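Local atomic coordinates of ribose transcriptional regulator (Enterococcus faecium DO, PDB entry 4RK1), a protein that binds ribose and, as a member of the LacI family, probably regulates transcription by binding DNA in response to the sugar. Residues 69-72 / 73-76; 137-140 / 141-145; 175-178 / 179-183; 207-210 / 211-214. One frame throughout, in Å; residues are numbered along the deposited sequence.

Contact 1: 69-72 / 73-76; sequences IATS and AVST
A local turn contact, in which Thr71 reaches forward to the backbone of Ala73 and Val74 folds back over Ile69, shapes the loop that leads from strand 66-69 to helix 76-84. The chain reverses through a type I beta turn running from Thr71 to Val74. Inside it the hydroxyl of Thr71 accepts a hydrogen bond from the backbone of Ala73, with OG1 2.9 Å from Ala73 N and an N-H...O angle of 160°. This pattern, a threonine side-chain oxygen taking the amide two residues on, is that of an ST turn. It depends on the threonine rotamer: with chi1 at 170°, OG1 lies opposite the residue's own nitrogen and beside its carbonyl carbon, where the chain ahead comes within range. The same oxygen also sits 3.3 Å from Ala73 CB, and it is gripped a second time by a hydrogen bond with the backbone oxygen of Ala45. The methyl of Thr71 turns to the apolar side instead, CG2 meeting CG2 of Val74 at 3.9 Å, the two side chains crossing at about a right angle. Val74 also covers the branch methyl of Ile69, whose CG2 approaches Val74 CB to 4.0 Å, again nearly at right angles. Ser75 then N-caps the following helix, its OG bonded to the amide of Ala78. Around this turn, Ile69 remains hydrogen-bonded to strand 90-93 through Ile91 and Leu93 and packs on Leu83 of helix 76-84, while Val74 rests on Ile79 of that helix and, together with Thr71, on Leu13 of strand 9-14.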
loop_
_atom_site.group_PDB
_atom_site.type_symbol
_atom_site.label_atom_id
_atom_site.label_comp_id
_atom_site.label_asym_id
_atom_site.label_seq_id
_atom_site.Cartn_x
_atom_site.Cartn_y
_atom_site.Cartn_z
ATOM N N ILE B 69 1.083 4.187 18.119
ATOM C CA ILE B 69 -0.334 3.910 18.005
ATOM C C ILE B 69 -1.009 5.008 17.204
ATOM O O ILE B 69 -1.131 6.148 17.671
ATOM C CB ILE B 69 -0.980 3.827 19.410
ATOM C CG1 ILE B 69 -0.251 2.772 20.256
ATOM C CG2 ILE B 69 -2.467 3.498 19.292
ATOM C CD1 ILE B 69 -0.738 2.668 21.688
ATOM N N ALA B 70 -1.448 4.655 15.997
ATOM C CA ALA B 70 -2.064 5.592 15.073
ATOM C C ALA B 70 -3.566 5.353 14.910
ATOM O O ALA B 70 -4.230 6.087 14.177
ATOM C CB ALA B 70 -1.383 5.498 13.719
ATOM N N THR B 71 -4.093 4.343 15.596
ATOM C CA THR B 71 -5.504 3.961 15.474
ATOM C C THR B 71 -6.296 4.288 16.749
ATOM O O THR B 71 -5.797 4.110 17.856
ATOM C CB THR B 71 -5.650 2.449 15.146
ATOM O OG1 THR B 71 -7.026 2.049 15.249
ATOM C CG2 THR B 71 -4.835 1.592 16.079
ATOM N N SER B 72 -7.537 4.741 16.582
ATOM C CA SER B 72 -8.462 4.930 17.701
ATOM C C SER B 72 -9.081 3.617 18.204
ATOM O O SER B 72 -9.787 3.625 19.205
ATOM C CB SER B 72 -9.598 5.877 17.305
ATOM O OG SER B 72 -10.393 5.311 16.266
ATOM N N ALA B 73 -8.830 2.505 17.517
ATOM C CA ALA B 73 -9.344 1.197 17.940
ATOM C C ALA B 73 -8.676 0.669 19.212
ATOM O O ALA B 73 -9.138 -0.308 19.788
ATOM C CB ALA B 73 -9.193 0.181 16.821
ATOM N N VAL B 74 -7.579 1.297 19.626
ATOM C CA VAL B 74 -6.891 0.953 20.866
ATOM C C VAL B 74 -7.401 1.875 21.966
ATOM O O VAL B 74 -7.160 3.078 21.932
ATOM C CB VAL B 74 -5.362 1.109 20.704
ATOM C CG1 VAL B 74 -4.645 0.959 22.035
ATOM C CG2 VAL B 74 -4.838 0.088 19.704
ATOM N N SER B 75 -8.100 1.296 22.939
ATOM C CA SER B 75 -8.765 2.066 23.990
ATOM C C SER B 75 -7.817 2.519 25.097
ATOM O O SER B 75 -6.743 1.948 25.302
ATOM C CB SER B 75 -9.864 1.220 24.630
ATOM O OG SER B 75 -9.297 0.117 25.316
ATOM N N THR B 76 -8.248 3.547 25.819
ATOM C CA THR B 76 -7.572 4.007 27.021
ATOM C C THR B 76 -7.415 2.868 28.040
ATOM O O THR B 76 -6.334 2.679 28.599
ATOM C CB THR B 76 -8.339 5.190 27.627
ATOM O OG1 THR B 76 -8.282 6.288 26.713
ATOM C CG2 THR B 76 -7.747 5.623 28.975
#

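Contact 2: 137-140 / 141-145; sequences PENV and HARIE. With RIB (alpha-D-ribofuranose), chain K.
Asn139 and Arg143, one helical turn apart, direct their polar ends to the same sugar. The guanidinium of Arg143 meets ribose at its edge: NH1 donates to O3 at 2.9 Å, and NH2 donates to O3 at 2.8 Å and, weakly, to O2. An extended chain from CG to NE carries the group out to the ligand, while Val140 CG2 lies over one face, 4.1 Å above the plane and offset toward the rim. Asn139 carries CG between its backbone N and carbonyl carbon (chi1 58°), and from there ND2 gives O1, at the anomeric end of the ribose, a 2.8 Å bond at 164°. A water accepts from both Asn139 ND2 and Arg143 NH2 and donates to ribose O2, tying the two side chains together. A salt bridge from Arg143 NE to Asp109 OD1 holds the guanidinium on the side away from the ribose. Farther from the ligand, the Glu138 carboxylate is turned 73° to the His141 ring, Glu138 OE1 lying 3.8 Å from His141 CD2. Regular helical bonds, such as His141 N to Pro137 O, hold the frame. Two side chains from the first two turns of helix 138-153, in the beta-alpha-beta unit 128-133, 138-153, 161-166, thus line the ribose pocket of this periplasmic-binding-protein-like domain.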
loop_
_atom_site.group_PDB
_atom_site.type_symbol
_atom_site.label_atom_id
_atom_site.label_comp_id
_atom_site.label_asym_id
_atom_site.label_seq_id
_atom_site.Cartn_x
_atom_site.Cartn_y
_atom_site.Cartn_z
ATOM N N PRO B 137 -12.669 9.931 11.907
ATOM C CA PRO B 137 -11.845 10.125 13.097
ATOM C C PRO B 137 -11.585 11.614 13.354
ATOM O O PRO B 137 -11.800 12.439 12.467
ATOM C CB PRO B 137 -10.552 9.376 12.755
ATOM C CG PRO B 137 -10.494 9.392 11.271
ATOM C CD PRO B 137 -11.912 9.320 10.800
ATOM N N GLU B 138 -11.127 11.945 14.557
ATOM C CA GLU B 138 -11.021 13.343 15.000
ATOM C C GLU B 138 -10.067 14.179 14.134
ATOM O O GLU B 138 -10.315 15.349 13.901
ATOM C CB GLU B 138 -10.613 13.408 16.485
ATOM C CG GLU B 138 -10.257 14.799 17.017
ATOM C CD GLU B 138 -11.365 15.828 16.838
ATOM O OE1 GLU B 138 -12.536 15.499 17.118
ATOM O OE2 GLU B 138 -11.060 16.972 16.426
ATOM N N ASN B 139 -8.984 13.581 13.657
ATOM C CA ASN B 139 -8.065 14.302 12.785
ATOM C C ASN B 139 -8.728 14.670 11.458
ATOM O O ASN B 139 -8.538 15.780 10.934
ATOM C CB ASN B 139 -6.750 13.524 12.574
ATOM C CG ASN B 139 -6.952 12.143 11.977
ATOM O OD1 ASN B 139 -7.889 11.432 12.328
ATOM N ND2 ASN B 139 -6.051 11.750 11.074
ATOM N N VAL B 140 -9.528 13.746 10.932
ATOM C CA VAL B 140 -10.258 13.984 9.700
ATOM C C VAL B 140 -11.327 15.043 9.947
ATOM O O VAL B 140 -11.545 15.921 9.112
ATOM C CB VAL B 140 -10.856 12.676 9.136
ATOM C CG1 VAL B 140 -11.836 12.953 8.007
ATOM C CG2 VAL B 140 -9.740 11.762 8.635
ATOM N N HIS B 141 -11.991 14.959 11.097
ATOM C CA HIS B 141 -12.986 15.959 11.474
ATOM C C HIS B 141 -12.365 17.359 11.491
ATOM O O HIS B 141 -12.970 18.313 11.030
ATOM C CB HIS B 141 -13.567 15.618 12.842
ATOM C CG HIS B 141 -14.488 16.659 13.386
ATOM N ND1 HIS B 141 -15.722 16.924 12.831
ATOM C CD2 HIS B 141 -14.361 17.497 14.444
ATOM C CE1 HIS B 141 -16.313 17.884 13.521
ATOM N NE2 HIS B 141 -15.508 18.248 14.504
ATOM N N ALA B 142 -11.144 17.474 12.010
ATOM C CA ALA B 142 -10.470 18.759 12.062
ATOM C C ALA B 142 -10.204 19.317 10.662
ATOM O O ALA B 142 -10.261 20.532 10.470
ATOM C CB ALA B 142 -9.183 18.661 12.862
ATOM N N ARG B 143 -9.929 18.448 9.686
ATOM C CA ARG B 143 -9.779 18.896 8.293
ATOM C C ARG B 143 -11.080 19.517 7.804
ATOM O O ARG B 143 -11.084 20.556 7.135
ATOM C CB ARG B 143 -9.400 17.747 7.353
ATOM C CG ARG B 143 -8.128 17.025 7.733
ATOM C CD ARG B 143 -7.868 15.794 6.877
ATOM N NE ARG B 143 -6.834 14.969 7.493
ATOM C CZ ARG B 143 -6.453 13.774 7.059
ATOM N NH1 ARG B 143 -7.014 13.230 5.980
ATOM N NH2 ARG B 143 -5.503 13.118 7.723
ATOM N N ILE B 144 -12.187 18.860 8.120
ATOM C CA ILE B 144 -13.500 19.327 7.686
ATOM C C ILE B 144 -13.808 20.691 8.319
ATOM O O ILE B 144 -14.298 21.601 7.644
ATOM C CB ILE B 144 -14.597 18.275 7.992
ATOM C CG1 ILE B 144 -14.380 17.026 7.127
ATOM C CG2 ILE B 144 -15.990 18.849 7.766
ATOM C CD1 ILE B 144 -15.231 15.830 7.530
ATOM N N GLU B 145 -13.466 20.839 9.594
ATOM C CA GLU B 145 -13.660 22.104 10.295
ATOM C C GLU B 145 -12.832 23.223 9.663
ATOM O O GLU B 145 -13.323 24.335 9.489
ATOM C CB GLU B 145 -13.324 21.959 11.781
ATOM C CG GLU B 145 -14.279 21.054 12.554
ATOM C CD GLU B 145 -15.705 21.562 12.526
ATOM O OE1 GLU B 145 -15.909 22.742 12.878
ATOM O OE2 GLU B 145 -16.612 20.787 12.143
HETATM O O5 RIB K . -5.138 8.505 4.109
HETATM C C5 RIB K . -5.545 7.850 5.318
HETATM C C4 RIB K . -5.966 8.897 6.250
HETATM O O4 RIB K . -6.360 8.331 7.512
HETATM C C3 RIB K . -4.701 9.739 6.322
HETATM O O3 RIB K . -5.079 11.023 5.863
HETATM C C2 RIB K . -4.279 9.623 7.771
HETATM O O2 RIB K . -3.987 10.879 8.361
HETATM C C1 RIB K . -5.371 8.775 8.458
HETATM O O1 RIB K . -5.953 9.425 9.571
HETATM O O HOH W 1 -4.017 13.610 10.211
#

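Contact 3: 175-178 / 179-183; sequences QITA and ELLDS
Thr177 and Leu181, a turn apart on the short helix 177-182, lie side by side and point the same way. The threonine methyl CG2 touches Leu181 CD1 at 3.8 Å, and Leu181 CG comes to 3.3 Å from the Thr177 carbonyl oxygen. With chi1 at -55°, Thr177 sends CG2 along this side of the helix and leaves OG1 facing back along the chain, where it is hydrogen-bonded to the backbone oxygen of Tyr174. On a neighbouring side, where the helix starts, Ile176 and Glu179 cross at about a right angle, Ile176 CG2 lying 3.8 Å from Glu179 OE1. Behind these side chains runs the helical backbone. Leu181 N binds Thr177 O at 2.9 Å, and Leu180 N bonds to Ile176 O in the carbonyl plane at 3.0 Å. The amide of Glu179 donates to a water, which in turn donates to the backbone oxygen of Gln175. At the far end both OG and N of Ser183 bond to Leu180 O, at 2.7 Å and 3.1 Å. The buried side faces the domain interior: Ile176 and Leu180 pack on Leu199 of helix 193-205, Thr177 and Leu181 on Leu203 of the same helix. Ile176 and Leu180 also meet strand 161-166, and beneath them lie Val131 and Ala129 of strand 128-133, while the side chain of Glu179 touches Leu164 of strand 161-166.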
loop_
_atom_site.group_PDB
_atom_site.type_symbol
_atom_site.label_atom_id
_atom_site.label_comp_id
_atom_site.label_asym_id
_atom_site.label_seq_id
_atom_site.Cartn_x
_atom_site.Cartn_y
_atom_site.Cartn_z
ATOM N N GLN B 175 -17.840 4.614 -5.364
ATOM C CA GLN B 175 -19.262 4.368 -5.114
ATOM C C GLN B 175 -20.124 5.617 -4.950
ATOM O O GLN B 175 -21.329 5.544 -5.189
ATOM C CB GLN B 175 -19.437 3.452 -3.903
ATOM C CG GLN B 175 -19.101 2.002 -4.221
ATOM C CD GLN B 175 -19.091 1.086 -3.007
ATOM O OE1 GLN B 175 -19.000 -0.131 -3.152
ATOM N NE2 GLN B 175 -19.167 1.663 -1.811
ATOM N N ILE B 176 -19.536 6.753 -4.566
ATOM C CA ILE B 176 -20.325 7.989 -4.408
ATOM C C ILE B 176 -20.343 8.872 -5.647
ATOM O O ILE B 176 -20.945 9.948 -5.632
ATOM C CB ILE B 176 -19.981 8.834 -3.141
ATOM C CG1 ILE B 176 -18.482 9.109 -3.026
ATOM C CG2 ILE B 176 -20.535 8.179 -1.889
ATOM C CD1 ILE B 176 -17.988 10.108 -4.037
ATOM N N THR B 177 -19.714 8.408 -6.727
ATOM C CA THR B 177 -19.666 9.161 -7.973
ATOM C C THR B 177 -21.043 9.510 -8.534
ATOM O O THR B 177 -21.243 10.619 -9.015
ATOM C CB THR B 177 -18.897 8.398 -9.073
ATOM O OG1 THR B 177 -17.588 8.051 -8.607
ATOM C CG2 THR B 177 -18.774 9.257 -10.319
ATOM N N ALA B 178 -21.972 8.555 -8.504
ATOM C CA ALA B 178 -23.333 8.784 -9.009
ATOM C C ALA B 178 -24.016 9.925 -8.248
ATOM O O ALA B 178 -24.637 10.801 -8.851
ATOM C CB ALA B 178 -24.163 7.505 -8.911
ATOM N N GLU B 179 -23.889 9.918 -6.923
ATOM C CA GLU B 179 -24.395 11.026 -6.112
ATOM C C GLU B 179 -23.726 12.349 -6.488
ATOM O O GLU B 179 -24.383 13.381 -6.568
ATOM C CB GLU B 179 -24.188 10.749 -4.627
ATOM C CG GLU B 179 -25.094 9.663 -4.060
ATOM C CD GLU B 179 -24.738 9.298 -2.630
ATOM O OE1 GLU B 179 -23.882 9.984 -2.038
ATOM O OE2 GLU B 179 -25.311 8.327 -2.097
ATOM N N LEU B 180 -22.419 12.326 -6.724
ATOM C CA LEU B 180 -21.725 13.541 -7.133
ATOM C C LEU B 180 -22.279 14.066 -8.451
ATOM O O LEU B 180 -22.529 15.268 -8.595
ATOM C CB LEU B 180 -20.223 13.294 -7.266
ATOM C CG LEU B 180 -19.397 14.477 -7.772
ATOM C CD1 LEU B 180 -19.396 15.612 -6.765
ATOM C CD2 LEU B 180 -17.977 14.018 -8.084
ATOM N N LEU B 181 -22.456 13.167 -9.416
ATOM C CA LEU B 181 -22.958 13.552 -10.742
ATOM C C LEU B 181 -24.383 14.121 -10.680
ATOM O O LEU B 181 -24.741 14.995 -11.458
ATOM C CB LEU B 181 -22.903 12.362 -11.695
ATOM C CG LEU B 181 -21.491 11.885 -12.055
ATOM C CD1 LEU B 181 -21.537 10.503 -12.668
ATOM C CD2 LEU B 181 -20.791 12.864 -12.991
ATOM N N ASP B 182 -25.181 13.634 -9.744
ATOM C CA ASP B 182 -26.542 14.144 -9.576
ATOM C C ASP B 182 -26.626 15.443 -8.765
ATOM O O ASP B 182 -27.690 16.058 -8.686
ATOM C CB ASP B 182 -27.438 13.056 -8.969
ATOM C CG ASP B 182 -27.845 12.008 -9.992
ATOM O OD1 ASP B 182 -27.809 12.304 -11.209
ATOM O OD2 ASP B 182 -28.189 10.888 -9.587
ATOM N N SER B 183 -25.514 15.874 -8.179
ATOM C CA SER B 183 -25.487 17.126 -7.422
ATOM C C SER B 183 -25.147 18.283 -8.340
ATOM O O SER B 183 -24.797 18.087 -9.507
ATOM C CB SER B 183 -24.453 17.045 -6.291
ATOM O OG SER B 183 -23.130 17.215 -6.794
HETATM O O HOH W 2 -23.341 7.248 -5.553
#

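Contact 4: 207-210 / 211-214; sequences GKSI and PEDY
With chi1 at -65°, Asp213 swings its carboxylate back beside its own nitrogen, bringing it to the amide of Ser209 within a tight loop that holds a cis-proline turn. The loop joins helix 193-205, closed by a Schellman motif at Gly207, to strand 215-218, and the peptide bond between Ile210 and Pro211 is cis. Two bonds pin Ser209 and Asp213 together in opposite senses. Asp213 OD2 accepts from Ser209 N at 2.8 Å through its anti lone pair, the one away from OD1, and Asp213 N donates to Ser209 O at 2.9 Å from above the carbonyl plane, 37° out of it. The carboxylate is also bordered by Lys208, whose chain, bent at chi2, crosses Asp213 at about a right angle, with Lys208 CD 3.7 Å from Asp213 OD2. The ammonium stays apart, Lys208 NZ lying 5.0 Å from Asp213 OD1, so any attraction between the charges acts over a gap. Ile210 points away from 211-214 and packs on Tyr200 and Leu203 of helix 193-205, while Tyr214 reaches Leu203 as well. Just after the proline, Glu212 bends its carboxylate back over the chain, where OE1 lies 3.5 Å from Ser209 CB and 3.3 Å from the carbonyl carbon of Ile210.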
loop_
_atom_site.group_PDB
_atom_site.type_symbol
_atom_site.label_atom_id
_atom_site.label_comp_id
_atom_site.label_asym_id
_atom_site.label_seq_id
_atom_site.Cartn_x
_atom_site.Cartn_y
_atom_site.Cartn_z
ATOM N N GLY B 207 -17.729 9.168 -18.433
ATOM C CA GLY B 207 -17.395 10.008 -19.577
ATOM C C GLY B 207 -17.067 11.442 -19.202
ATOM O O GLY B 207 -17.074 12.322 -20.055
ATOM N N LYS B 208 -16.759 11.683 -17.931
ATOM C CA LYS B 208 -16.426 13.024 -17.477
ATOM C C LYS B 208 -14.907 13.204 -17.466
ATOM O O LYS B 208 -14.163 12.230 -17.572
ATOM C CB LYS B 208 -17.023 13.278 -16.102
ATOM C CG LYS B 208 -18.535 13.130 -16.032
ATOM C CD LYS B 208 -19.260 14.105 -16.947
ATOM C CE LYS B 208 -20.765 13.929 -16.854
ATOM N NZ LYS B 208 -21.462 14.977 -17.645
ATOM N N SER B 209 -14.470 14.457 -17.374
ATOM C CA SER B 209 -13.048 14.819 -17.419
ATOM C C SER B 209 -12.663 15.647 -16.202
ATOM O O SER B 209 -13.476 16.402 -15.668
ATOM C CB SER B 209 -12.732 15.629 -18.678
ATOM O OG SER B 209 -12.813 14.834 -19.839
ATOM N N ILE B 210 -11.407 15.508 -15.779
ATOM C CA ILE B 210 -10.856 16.287 -14.669
ATOM C C ILE B 210 -9.702 17.097 -15.260
ATOM O O ILE B 210 -8.840 16.513 -15.918
ATOM C CB ILE B 210 -10.371 15.352 -13.545
ATOM C CG1 ILE B 210 -11.542 14.515 -13.018
ATOM C CG2 ILE B 210 -9.742 16.132 -12.396
ATOM C CD1 ILE B 210 -11.114 13.225 -12.361
ATOM N N PRO B 211 -9.667 18.419 -15.081
ATOM C CA PRO B 211 -10.582 19.211 -14.255
ATOM C C PRO B 211 -11.782 19.856 -14.965
ATOM O O PRO B 211 -12.532 20.603 -14.327
ATOM C CB PRO B 211 -9.666 20.334 -13.761
ATOM C CG PRO B 211 -8.771 20.568 -14.933
ATOM C CD PRO B 211 -8.512 19.217 -15.533
ATOM N N GLU B 212 -11.976 19.566 -16.250
ATOM C CA GLU B 212 -12.968 20.284 -17.052
ATOM C C GLU B 212 -14.376 20.187 -16.465
ATOM O O GLU B 212 -15.091 21.194 -16.399
ATOM C CB GLU B 212 -12.951 19.805 -18.504
ATOM C CG GLU B 212 -11.687 20.193 -19.268
ATOM C CD GLU B 212 -10.527 19.213 -19.108
ATOM O OE1 GLU B 212 -10.563 18.332 -18.222
ATOM O OE2 GLU B 212 -9.560 19.328 -19.882
ATOM N N ASP B 213 -14.760 18.997 -16.002
ATOM C CA ASP B 213 -16.074 18.806 -15.363
ATOM C C ASP B 213 -16.037 18.952 -13.850
ATOM O O ASP B 213 -16.984 19.456 -13.258
ATOM C CB ASP B 213 -16.646 17.435 -15.725
ATOM C CG ASP B 213 -16.948 17.321 -17.193
ATOM O OD1 ASP B 213 -17.618 18.230 -17.709
ATOM O OD2 ASP B 213 -16.487 16.357 -17.833
ATOM N N TYR B 214 -14.962 18.493 -13.219
ATOM C CA TYR B 214 -14.857 18.584 -11.762
ATOM C C TYR B 214 -13.448 18.946 -11.355
ATOM O O TYR B 214 -12.497 18.335 -11.829
ATOM C CB TYR B 214 -15.242 17.260 -11.111
ATOM C CG TYR B 214 -16.711 16.958 -11.222
ATOM C CD1 TYR B 214 -17.605 17.435 -10.285
ATOM C CD2 TYR B 214 -17.207 16.214 -12.284
ATOM C CE1 TYR B 214 -18.964 17.180 -10.395
ATOM C CE2 TYR B 214 -18.561 15.952 -12.406
ATOM C CZ TYR B 214 -19.435 16.444 -11.459
ATOM O OH TYR B 214 -20.780 16.186 -11.577
#

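All four contacts are local and follow one another along the chain in numerical order. Contact 1 takes in the end of strand 66-69 and the loop to helix 76-84, on the far side of the chain's centre from contact 4, their centres about 39 Å apart. Contact 2 begins helix 138-153; its centre is about 16 Å from that of contact 1 and 22 Å from that of contact 3. Contacts 3 and 4 touch, with Tyr214 OH 3.5 Å from Leu181 CA, and both pack on helix 193-205, far from the chain's centre. Strands 66-69, 161-166 beside contact 3 and 215-218 after contact 4 belong to one mixed sheet. Contact 2 alone of the four holds pocket residues.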